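Local coordinates for aminopeptidase-like protein (Chaetomium thermophilum, PDB 5JM6) that probably removes amino-terminal residues from peptides as a zinc-dependent aminopeptidase of the M18 family, assembling as a dodecamer, at residues I305-K308 and L309-A313; V72-C75 and K76-L80; L59-M62 and T63-T67; D437-A440 and E441-C445. All coordinates share one frame; numbering follows the deposited sequence.

Interaction 1: I305-K308 and L309-A313; sequences IDDK and LCSWA. With ZN (zinc ion), chain G; ZN (zinc ion), chain H.
D307 and S311 meet one turn apart in helix 305-320, where S311 N donates to D307 O over 2.9 Å with an N-H...O angle of 157°. S311 OG also approaches this carbonyl, but weakly, and H133 O competes for its proton. The next rung is W312 N to K308 O, 2.9 Å long. On another flank I305 and L309 run alongside each other in one direction, with I305 CG2 3.6 Å from L309 CB. The D307 carboxylate turns OD1 to C310, 3.6 Å from C310 SG, while D307 OD2 accepts from H133 N, which is likely to help position that zinc ligand; D307 itself does not coordinate metal here. D306 departs from this packing. Its carboxylate, with CG placed opposite the backbone N (chi1 -175°), reaches away from L309-A313 and spans two metals: D306 OD1 lies 2.0 Å from the zinc ion of chain H, and D306 OD2 lies 1.8 Å from that of chain G. H133 and D391 share the first zinc; E340 and H485 share the second. An aspartate bridging two zinc ions is characteristic of the co-catalytic dinuclear centre of M18 metalloaminopeptidases.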
loop_
_atom_site.group_PDB
_atom_site.type_symbol
_atom_site.label_atom_id
_atom_site.label_comp_id
_atom_site.label_asym_id
_atom_site.label_seq_id
_atom_site.Cartn_x
_atom_site.Cartn_y
_atom_site.Cartn_z
ATOM N N ILE A 305 6.744 40.394 11.899
ATOM C CA ILE A 305 5.727 40.846 12.829
ATOM C C ILE A 305 5.675 39.945 14.063
ATOM O O ILE A 305 5.271 40.423 15.128
ATOM C CB ILE A 305 4.327 40.924 12.170
ATOM C CG1 ILE A 305 4.351 41.865 10.966
ATOM C CG2 ILE A 305 3.282 41.439 13.152
ATOM C CD1 ILE A 305 2.967 42.230 10.459
ATOM N N ASP A 306 6.138 38.687 13.979
ATOM C CA ASP A 306 5.973 37.849 15.164
ATOM C C ASP A 306 6.825 38.533 16.223
ATOM O O ASP A 306 8.056 38.441 16.279
ATOM C CB ASP A 306 6.393 36.380 14.930
ATOM C CG ASP A 306 6.114 35.469 16.150
ATOM O OD1 ASP A 306 6.381 35.879 17.296
ATOM O OD2 ASP A 306 5.607 34.341 15.973
ATOM N N ASP A 307 6.032 39.195 17.062
ATOM C CA ASP A 307 6.315 40.072 18.203
ATOM C C ASP A 307 7.109 41.375 18.105
ATOM O O ASP A 307 7.141 42.094 19.098
ATOM C CB ASP A 307 6.902 39.282 19.346
ATOM C CG ASP A 307 5.941 39.222 20.508
ATOM O OD1 ASP A 307 4.791 39.664 20.309
ATOM O OD2 ASP A 307 6.321 38.795 21.612
ATOM N N LYS A 308 7.708 41.737 16.979
ATOM C CA LYS A 308 8.167 43.123 16.900
ATOM C C LYS A 308 6.945 44.039 17.074
ATOM O O LYS A 308 7.062 45.141 17.603
ATOM C CB LYS A 308 8.902 43.411 15.590
ATOM C CG LYS A 308 10.395 43.087 15.631
ATOM C CD LYS A 308 11.004 43.163 14.237
ATOM C CE LYS A 308 12.524 43.212 14.275
ATOM N NZ LYS A 308 13.160 41.867 14.346
ATOM N N LEU A 309 5.772 43.550 16.674
ATOM C CA LEU A 309 4.521 44.295 16.826
ATOM C C LEU A 309 4.093 44.480 18.287
ATOM O O LEU A 309 3.874 45.609 18.722
ATOM C CB LEU A 309 3.401 43.608 16.038
ATOM C CG LEU A 309 1.974 44.152 16.182
ATOM C CD1 LEU A 309 1.919 45.657 15.972
ATOM C CD2 LEU A 309 1.047 43.460 15.200
ATOM N N CYS A 310 3.960 43.391 19.043
ATOM C CA CYS A 310 3.552 43.518 20.443
ATOM C C CYS A 310 4.635 44.202 21.270
ATOM O O CYS A 310 4.334 44.966 22.187
ATOM C CB CYS A 310 3.219 42.155 21.055
ATOM S SG CYS A 310 1.657 41.428 20.504
ATOM N N SER A 311 5.894 43.931 20.941
ATOM C CA SER A 311 7.005 44.554 21.648
ATOM C C SER A 311 7.028 46.061 21.430
ATOM O O SER A 311 7.166 46.827 22.382
ATOM C CB SER A 311 8.335 43.945 21.209
ATOM O OG SER A 311 8.464 42.615 21.680
ATOM N N TRP A 312 6.890 46.487 20.177
ATOM C CA TRP A 312 6.941 47.911 19.869
ATOM C C TRP A 312 5.802 48.665 20.544
ATOM O O TRP A 312 6.002 49.761 21.065
ATOM C CB TRP A 312 6.898 48.145 18.360
ATOM C CG TRP A 312 7.082 49.579 17.988
ATOM C CD1 TRP A 312 8.263 50.258 17.903
ATOM C CD2 TRP A 312 6.054 50.515 17.653
ATOM N NE1 TRP A 312 8.032 51.562 17.534
ATOM C CE2 TRP A 312 6.684 51.745 17.374
ATOM C CE3 TRP A 312 4.661 50.435 17.561
ATOM C CZ2 TRP A 312 5.969 52.883 17.009
ATOM C CZ3 TRP A 312 3.954 51.566 17.200
ATOM C CH2 TRP A 312 4.609 52.774 16.928
ATOM N N ALA A 313 4.613 48.073 20.542
ATOM C CA ALA A 313 3.454 48.695 21.172
ATOM C C ALA A 313 3.635 48.779 22.686
ATOM O O ALA A 313 3.229 49.757 23.313
ATOM C CB ALA A 313 2.186 47.934 20.827
HETATM ZN ZN ZN G . 7.059 33.264 16.124
HETATM ZN ZN ZN H . 5.967 35.307 19.136
#

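Interaction 2: V72-C75 and K76-L80; sequences VDYC and KQKLL
Y74 and K78 pair across one turn of helix 68-81, an amphipathic alpha helix of the M18 domain that buries one side against strands 102-107 and 111-117 and helix 305-320 and turns the other to solvent. The packed side is carried by C75 and L79. L79 N donates to C75 O over 2.9 Å at an N-H...O angle of 159°, and the L79 side chain lies alongside that carbonyl before reaching F315, F104 and I112. C75 itself meets F315, and V72, which accepts from K76 N, packs on I112. The opposite character appears at D73 and Q77. Q77 NE2 stands 3.0 Å from D73 OD2, but the angle is too poor for a hydrogen bond, and the carboxylate and amide planes stand 84° apart; here the backbone bond from Q77 N to D73 O does the joining. K76 runs out fully extended past F104 at the margin of the packed side, its NZ making a long, weak ion pair with E86. Y74 and K78 lie between these extremes. The methylenes of K78 climb over one face of the tyrosine ring, K78 CD coming 3.7 Å from Y74 CZ, and the bend at chi3 (140°) carries the amine on to the hydroxyl. With an alanine in place of K78, Y74 OH would probably lose its lysine donor and that ring face its cover, leaving W312 NE1 as a remaining partner. As built, K78 NZ donates to Y74 OH over 3.1 Å.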
loop_
_atom_site.group_PDB
_atom_site.type_symbol
_atom_site.label_atom_id
_atom_site.label_comp_id
_atom_site.label_asym_id
_atom_site.label_seq_id
_atom_site.Cartn_x
_atom_site.Cartn_y
_atom_site.Cartn_z
ATOM N N VAL A 72 17.003 46.933 19.662
ATOM C CA VAL A 72 17.484 47.411 20.953
ATOM C C VAL A 72 18.132 48.787 20.801
ATOM O O VAL A 72 17.951 49.660 21.650
ATOM C CB VAL A 72 18.473 46.418 21.592
ATOM C CG1 VAL A 72 19.302 47.090 22.680
ATOM C CG2 VAL A 72 17.717 45.233 22.163
ATOM N N ASP A 73 18.855 48.990 19.705
ATOM C CA ASP A 73 19.471 50.285 19.441
ATOM C C ASP A 73 18.408 51.364 19.235
ATOM O O ASP A 73 18.590 52.510 19.640
ATOM C CB ASP A 73 20.391 50.205 18.222
ATOM C CG ASP A 73 21.137 51.498 17.973
ATOM O OD1 ASP A 73 22.002 51.852 18.803
ATOM O OD2 ASP A 73 20.864 52.159 16.949
ATOM N N TYR A 74 17.297 50.984 18.610
ATOM C CA TYR A 74 16.169 51.887 18.391
ATOM C C TYR A 74 15.533 52.289 19.715
ATOM O O TYR A 74 15.281 53.467 19.965
ATOM C CB TYR A 74 15.137 51.220 17.473
ATOM C CG TYR A 74 13.789 51.913 17.357
ATOM C CD1 TYR A 74 12.777 51.677 18.284
ATOM C CD2 TYR A 74 13.514 52.768 16.297
ATOM C CE1 TYR A 74 11.544 52.296 18.174
ATOM C CE2 TYR A 74 12.282 53.388 16.177
ATOM C CZ TYR A 74 11.301 53.148 17.117
ATOM O OH TYR A 74 10.072 53.763 17.001
ATOM N N CYS A 75 15.264 51.295 20.555
ATOM C CA CYS A 75 14.668 51.539 21.860
ATOM C C CYS A 75 15.609 52.344 22.741
ATOM O O CYS A 75 15.179 53.219 23.491
ATOM C CB CYS A 75 14.313 50.217 22.541
ATOM S SG CYS A 75 13.120 49.219 21.629
ATOM N N LYS A 76 16.897 52.045 22.638
ATOM C CA LYS A 76 17.887 52.681 23.490
ATOM C C LYS A 76 18.006 54.172 23.168
ATOM O O LYS A 76 18.155 54.993 24.071
ATOM C CB LYS A 76 19.240 51.978 23.348
ATOM C CG LYS A 76 20.309 52.498 24.282
ATOM C CD LYS A 76 21.604 51.710 24.167
ATOM C CE LYS A 76 22.680 52.360 25.024
ATOM N NZ LYS A 76 24.008 51.696 24.927
ATOM N N GLN A 77 17.907 54.526 21.890
ATOM C CA GLN A 77 17.990 55.930 21.494
ATOM C C GLN A 77 16.739 56.716 21.877
ATOM O O GLN A 77 16.824 57.902 22.186
ATOM C CB GLN A 77 18.234 56.066 19.989
ATOM C CG GLN A 77 19.551 55.489 19.498
ATOM C CD GLN A 77 19.761 55.724 18.014
ATOM O OE1 GLN A 77 18.986 56.436 17.372
ATOM N NE2 GLN A 77 20.809 55.127 17.460
ATOM N N LYS A 78 15.578 56.073 21.856
ATOM C CA LYS A 78 14.358 56.774 22.237
ATOM C C LYS A 78 14.248 56.892 23.756
ATOM O O LYS A 78 13.758 57.897 24.268
ATOM C CB LYS A 78 13.126 56.082 21.652
ATOM C CG LYS A 78 13.159 55.988 20.134
ATOM C CD LYS A 78 11.759 55.950 19.550
ATOM C CE LYS A 78 11.673 56.780 18.281
ATOM N NZ LYS A 78 10.288 56.796 17.734
ATOM N N LEU A 79 14.717 55.876 24.476
ATOM C CA LEU A 79 14.735 55.943 25.935
ATOM C C LEU A 79 15.674 57.046 26.415
ATOM O O LEU A 79 15.358 57.768 27.359
ATOM C CB LEU A 79 15.145 54.600 26.542
ATOM C CG LEU A 79 14.127 53.460 26.474
ATOM C CD1 LEU A 79 14.758 52.168 26.957
ATOM C CD2 LEU A 79 12.878 53.787 27.279
ATOM N N LEU A 80 16.821 57.183 25.759
ATOM C CA LEU A 80 17.783 58.214 26.135
ATOM C C LEU A 80 17.264 59.612 25.801
ATOM O O LEU A 80 17.514 60.565 26.538
ATOM C CB LEU A 80 19.131 57.970 25.454
ATOM C CG LEU A 80 19.966 56.821 26.027
ATOM C CD1 LEU A 80 21.116 56.468 25.099
ATOM C CD2 LEU A 80 20.488 57.172 27.411
#

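Interaction 3: L59-M62 and T63-T67; sequences LDFM and THNPT
L59 and T63 join through one carbonyl that serves two donors: T63 N reaches L59 O at 3.0 Å, nearly in line with the C=O bond, and T63 OG1 reaches the same oxygen at 3.1 Å from above the carbonyl plane. The threonine can do this because OG1 sits beside its own backbone N (chi1 -68°), which turns the hydroxyl back toward the preceding turn; the same hydroxyl is also bonded to A290 N. D60 repeats the pattern with a different side chain. Its carbonyl takes H64 N at 3.2 Å and, on an in-plane lone pair, H64 ND1 at 3.3 Å, although the oxygen stands somewhat out of the imidazole plane. T63 CG2 lies over the centre of that imidazole, covering one face. These doubled bonds mark the last turn of helix 55-64, where the chain leaves the helix for a short linker, and T67 takes the N-cap position of helix 68-81. F61 provides the third example. N65 ND2 donates to F61 O in the plane of the carbonyl, on a lone pair, with an N-H...O angle of 159°, whereas the backbone bond from N65 N to that oxygen is weak. The asparagine amide also lies by the F61 ring, N65 ND2 being 3.5 Å from F61 CD1, with the two planes 31° apart; the ring also stacks on W312. M62 meets the following residues chiefly through its backbone. Its side chain turns from them, bent at both chi2 and chi3, and packs on A290.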
loop_
_atom_site.group_PDB
_atom_site.type_symbol
_atom_site.label_atom_id
_atom_site.label_comp_id
_atom_site.label_asym_id
_atom_site.label_seq_id
_atom_site.Cartn_x
_atom_site.Cartn_y
_atom_site.Cartn_z
ATOM N N LEU A 59 5.340 51.760 10.929
ATOM C CA LEU A 59 5.843 51.446 9.597
ATOM C C LEU A 59 7.337 51.728 9.497
ATOM O O LEU A 59 8.115 50.855 9.110
ATOM C CB LEU A 59 5.085 52.238 8.531
ATOM C CG LEU A 59 3.681 51.738 8.192
ATOM C CD1 LEU A 59 3.040 52.619 7.132
ATOM C CD2 LEU A 59 3.737 50.294 7.729
ATOM N N ASP A 60 7.734 52.942 9.865
ATOM C CA ASP A 60 9.138 53.336 9.808
ATOM C C ASP A 60 10.007 52.476 10.716
ATOM O O ASP A 60 11.146 52.163 10.375
ATOM C CB ASP A 60 9.302 54.808 10.184
ATOM C CG ASP A 60 8.663 55.739 9.178
ATOM O OD1 ASP A 60 8.549 55.351 7.996
ATOM O OD2 ASP A 60 8.279 56.860 9.568
ATOM N N PHE A 61 9.473 52.103 11.873
ATOM C CA PHE A 61 10.205 51.232 12.781
ATOM C C PHE A 61 10.521 49.905 12.090
ATOM O O PHE A 61 11.683 49.510 12.005
ATOM C CB PHE A 61 9.413 51.009 14.073
ATOM C CG PHE A 61 9.898 49.848 14.893
ATOM C CD1 PHE A 61 11.129 49.890 15.526
ATOM C CD2 PHE A 61 9.111 48.719 15.042
ATOM C CE1 PHE A 61 11.571 48.819 16.283
ATOM C CE2 PHE A 61 9.545 47.648 15.797
ATOM C CZ PHE A 61 10.776 47.697 16.418
ATOM N N MET A 62 9.491 49.243 11.569
ATOM C CA MET A 62 9.660 47.952 10.906
ATOM C C MET A 62 10.623 48.024 9.725
ATOM O O MET A 62 11.453 47.135 9.535
ATOM C CB MET A 62 8.308 47.414 10.428
ATOM C CG MET A 62 7.324 47.130 11.547
ATOM S SD MET A 62 7.973 45.990 12.784
ATOM C CE MET A 62 8.153 44.495 11.817
ATOM N N THR A 63 10.513 49.087 8.940
ATOM C CA THR A 63 11.318 49.233 7.737
ATOM C C THR A 63 12.817 49.342 8.034
ATOM O O THR A 63 13.634 48.687 7.388
ATOM C CB THR A 63 10.863 50.468 6.931
ATOM O OG1 THR A 63 9.556 50.229 6.392
ATOM C CG2 THR A 63 11.828 50.762 5.793
ATOM N N HIS A 64 13.175 50.180 8.999
ATOM C CA HIS A 64 14.579 50.518 9.234
ATOM C C HIS A 64 15.289 49.788 10.382
ATOM O O HIS A 64 16.414 50.142 10.735
ATOM C CB HIS A 64 14.687 52.029 9.398
ATOM C CG HIS A 64 14.277 52.773 8.166
ATOM N ND1 HIS A 64 13.083 53.453 8.066
ATOM C CD2 HIS A 64 14.876 52.885 6.957
ATOM C CE1 HIS A 64 12.980 53.980 6.859
ATOM N NE2 HIS A 64 14.055 53.650 6.166
ATOM N N ASN A 65 14.628 48.805 10.987
ATOM C CA ASN A 65 15.245 48.034 12.066
ATOM C C ASN A 65 15.047 46.529 11.886
ATOM O O ASN A 65 14.279 45.905 12.617
ATOM C CB ASN A 65 14.686 48.490 13.412
ATOM C CG ASN A 65 14.760 49.994 13.584
ATOM O OD1 ASN A 65 15.803 50.539 13.943
ATOM N ND2 ASN A 65 13.653 50.676 13.307
ATOM N N PRO A 66 15.743 45.946 10.899
ATOM C CA PRO A 66 15.516 44.574 10.430
ATOM C C PRO A 66 16.008 43.467 11.362
ATOM O O PRO A 66 15.563 42.328 11.223
ATOM C CB PRO A 66 16.283 44.529 9.102
ATOM C CG PRO A 66 16.970 45.885 8.955
ATOM C CD PRO A 66 16.960 46.515 10.302
ATOM N N THR A 67 16.927 43.776 12.268
ATOM C CA THR A 67 17.495 42.746 13.132
ATOM C C THR A 67 17.252 43.077 14.594
ATOM O O THR A 67 16.942 44.218 14.938
ATOM C CB THR A 67 19.008 42.565 12.895
ATOM O OG1 THR A 67 19.728 43.653 13.490
ATOM C CG2 THR A 67 19.314 42.504 11.404
#

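Interaction 4: D437-A440 and E441-C445; sequences DRIA and ELSGC
E441 comes up against D437 and R438 by its backbone first: E441 N donates to D437 O over 3.2 Å, with R438 O as a weak second acceptor. Its carboxylate only approaches the arginine. E441 OE1 stands 4.1 Å from R438 NH1, near the guanidinium plane but too far for a salt bridge, and the two planes are 80° apart; R438 NH2 finds its salt bridge with E516 instead, while D437 pairs with R449. L442 N continues the ladder to R438 O, and the leucine lays CD2 over one face of the guanidinium, 3.8 Å from R438 NH1. S443 doubles the next bond. Both S443 N and S443 OG, at 3.0 Å and 2.8 Å, donate to I439 O, the hydroxyl coming from above the carbonyl plane because chi1 of -51° holds it beside the backbone N. Exchanging the serine for an alanine removes the hydroxyl, and I439 O is likely to keep just the backbone N-H as its donor within this turn. Helix 430-443 then ends in a Schellman-type arrangement, recognisable by its 6→1 bond and its glycine. G444 leaves helical geometry with a positive phi, turning the chain back over the final turn, and its carbonyl accepts from K501 NZ. C445 completes the reversal: C445 N donates to A440 O over 2.7 Å at an N-H...O angle of 164°, and C445 CB rests 4.0 Å from A440 CB.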
loop_
_atom_site.group_PDB
_atom_site.type_symbol
_atom_site.label_atom_id
_atom_site.label_comp_id
_atom_site.label_asym_id
_atom_site.label_seq_id
_atom_site.Cartn_x
_atom_site.Cartn_y
_atom_site.Cartn_z
ATOM N N ASP A 437 -10.099 42.862 31.571
ATOM C CA ASP A 437 -11.369 43.369 31.065
ATOM C C ASP A 437 -11.719 44.661 31.790
ATOM O O ASP A 437 -12.263 45.592 31.197
ATOM C CB ASP A 437 -12.492 42.342 31.227
ATOM C CG ASP A 437 -12.538 41.348 30.085
ATOM O OD1 ASP A 437 -11.750 41.507 29.129
ATOM O OD2 ASP A 437 -13.372 40.418 30.132
ATOM N N ARG A 438 -11.390 44.715 33.077
ATOM C CA ARG A 438 -11.646 45.899 33.886
ATOM C C ARG A 438 -10.748 47.059 33.465
ATOM O O ARG A 438 -11.203 48.197 33.359
ATOM C CB ARG A 438 -11.450 45.580 35.369
ATOM C CG ARG A 438 -11.453 46.792 36.280
ATOM C CD ARG A 438 -12.836 47.406 36.392
ATOM N NE ARG A 438 -12.864 48.476 37.385
ATOM C CZ ARG A 438 -13.612 49.568 37.285
ATOM N NH1 ARG A 438 -14.396 49.740 36.228
ATOM N NH2 ARG A 438 -13.575 50.490 38.237
ATOM N N ILE A 439 -9.474 46.772 33.223
ATOM C CA ILE A 439 -8.561 47.800 32.743
ATOM C C ILE A 439 -9.006 48.293 31.367
ATOM O O ILE A 439 -9.001 49.496 31.102
ATOM C CB ILE A 439 -7.106 47.286 32.703
ATOM C CG1 ILE A 439 -6.513 47.338 34.114
ATOM C CG2 ILE A 439 -6.259 48.111 31.747
ATOM C CD1 ILE A 439 -5.064 46.936 34.200
ATOM N N ALA A 440 -9.431 47.368 30.511
ATOM C CA ALA A 440 -9.908 47.724 29.178
ATOM C C ALA A 440 -11.069 48.712 29.232
ATOM O O ALA A 440 -11.198 49.574 28.363
ATOM C CB ALA A 440 -10.319 46.480 28.411
ATOM N N GLU A 441 -11.909 48.596 30.254
ATOM C CA GLU A 441 -13.061 49.479 30.360
ATOM C C GLU A 441 -12.653 50.883 30.796
ATOM O O GLU A 441 -13.231 51.873 30.345
ATOM C CB GLU A 441 -14.093 48.907 31.328
ATOM C CG GLU A 441 -15.236 49.856 31.610
ATOM C CD GLU A 441 -16.254 49.268 32.550
ATOM O OE1 GLU A 441 -16.096 48.089 32.928
ATOM O OE2 GLU A 441 -17.214 49.982 32.909
ATOM N N LEU A 442 -11.651 50.976 31.663
ATOM C CA LEU A 442 -11.152 52.277 32.087
ATOM C C LEU A 442 -10.368 52.951 30.963
ATOM O O LEU A 442 -10.237 54.175 30.937
ATOM C CB LEU A 442 -10.270 52.138 33.330
ATOM C CG LEU A 442 -10.873 51.423 34.540
ATOM C CD1 LEU A 442 -9.768 50.918 35.453
ATOM C CD2 LEU A 442 -11.816 52.343 35.298
ATOM N N SER A 443 -9.848 52.141 30.042
ATOM C CA SER A 443 -9.003 52.630 28.952
ATOM C C SER A 443 -9.768 53.002 27.685
ATOM O O SER A 443 -9.208 53.625 26.782
ATOM C CB SER A 443 -7.955 51.577 28.584
ATOM O OG SER A 443 -7.246 51.126 29.721
ATOM N N GLY A 444 -11.037 52.614 27.611
ATOM C CA GLY A 444 -11.795 52.757 26.382
ATOM C C GLY A 444 -11.399 51.716 25.348
ATOM O O GLY A 444 -11.326 52.008 24.154
ATOM N N CYS A 445 -11.139 50.495 25.809
ATOM C CA CYS A 445 -10.727 49.409 24.924
ATOM C C CYS A 445 -11.722 48.260 24.939
ATOM O O CYS A 445 -12.418 48.041 25.931
ATOM C CB CYS A 445 -9.346 48.884 25.321
ATOM S SG CYS A 445 -8.005 50.077 25.161
#

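In the fold
From the N terminus the order is interaction 3, interaction 2, interaction 1, interaction 4. Each links neighbouring turns of a single helix or its C-terminal end, so none closes a long loop, and they run in series without nesting or crossing. The ties between them come from tertiary packing. Interactions 3 and 2 sit on consecutive helices, 55-64 and 68-81, and F61 and Y74 meet between them. Both helices lean on helix 305-320: W312 of interaction 1 stacks on F61 and hydrogen-bonds Y74, and K308 touches M62. The two N-terminal helices thus border the helix carrying the bridging aspartate. Interaction 4 does not touch interaction 1, nearest atoms about 11 Å apart, but both pack on helix 495-514.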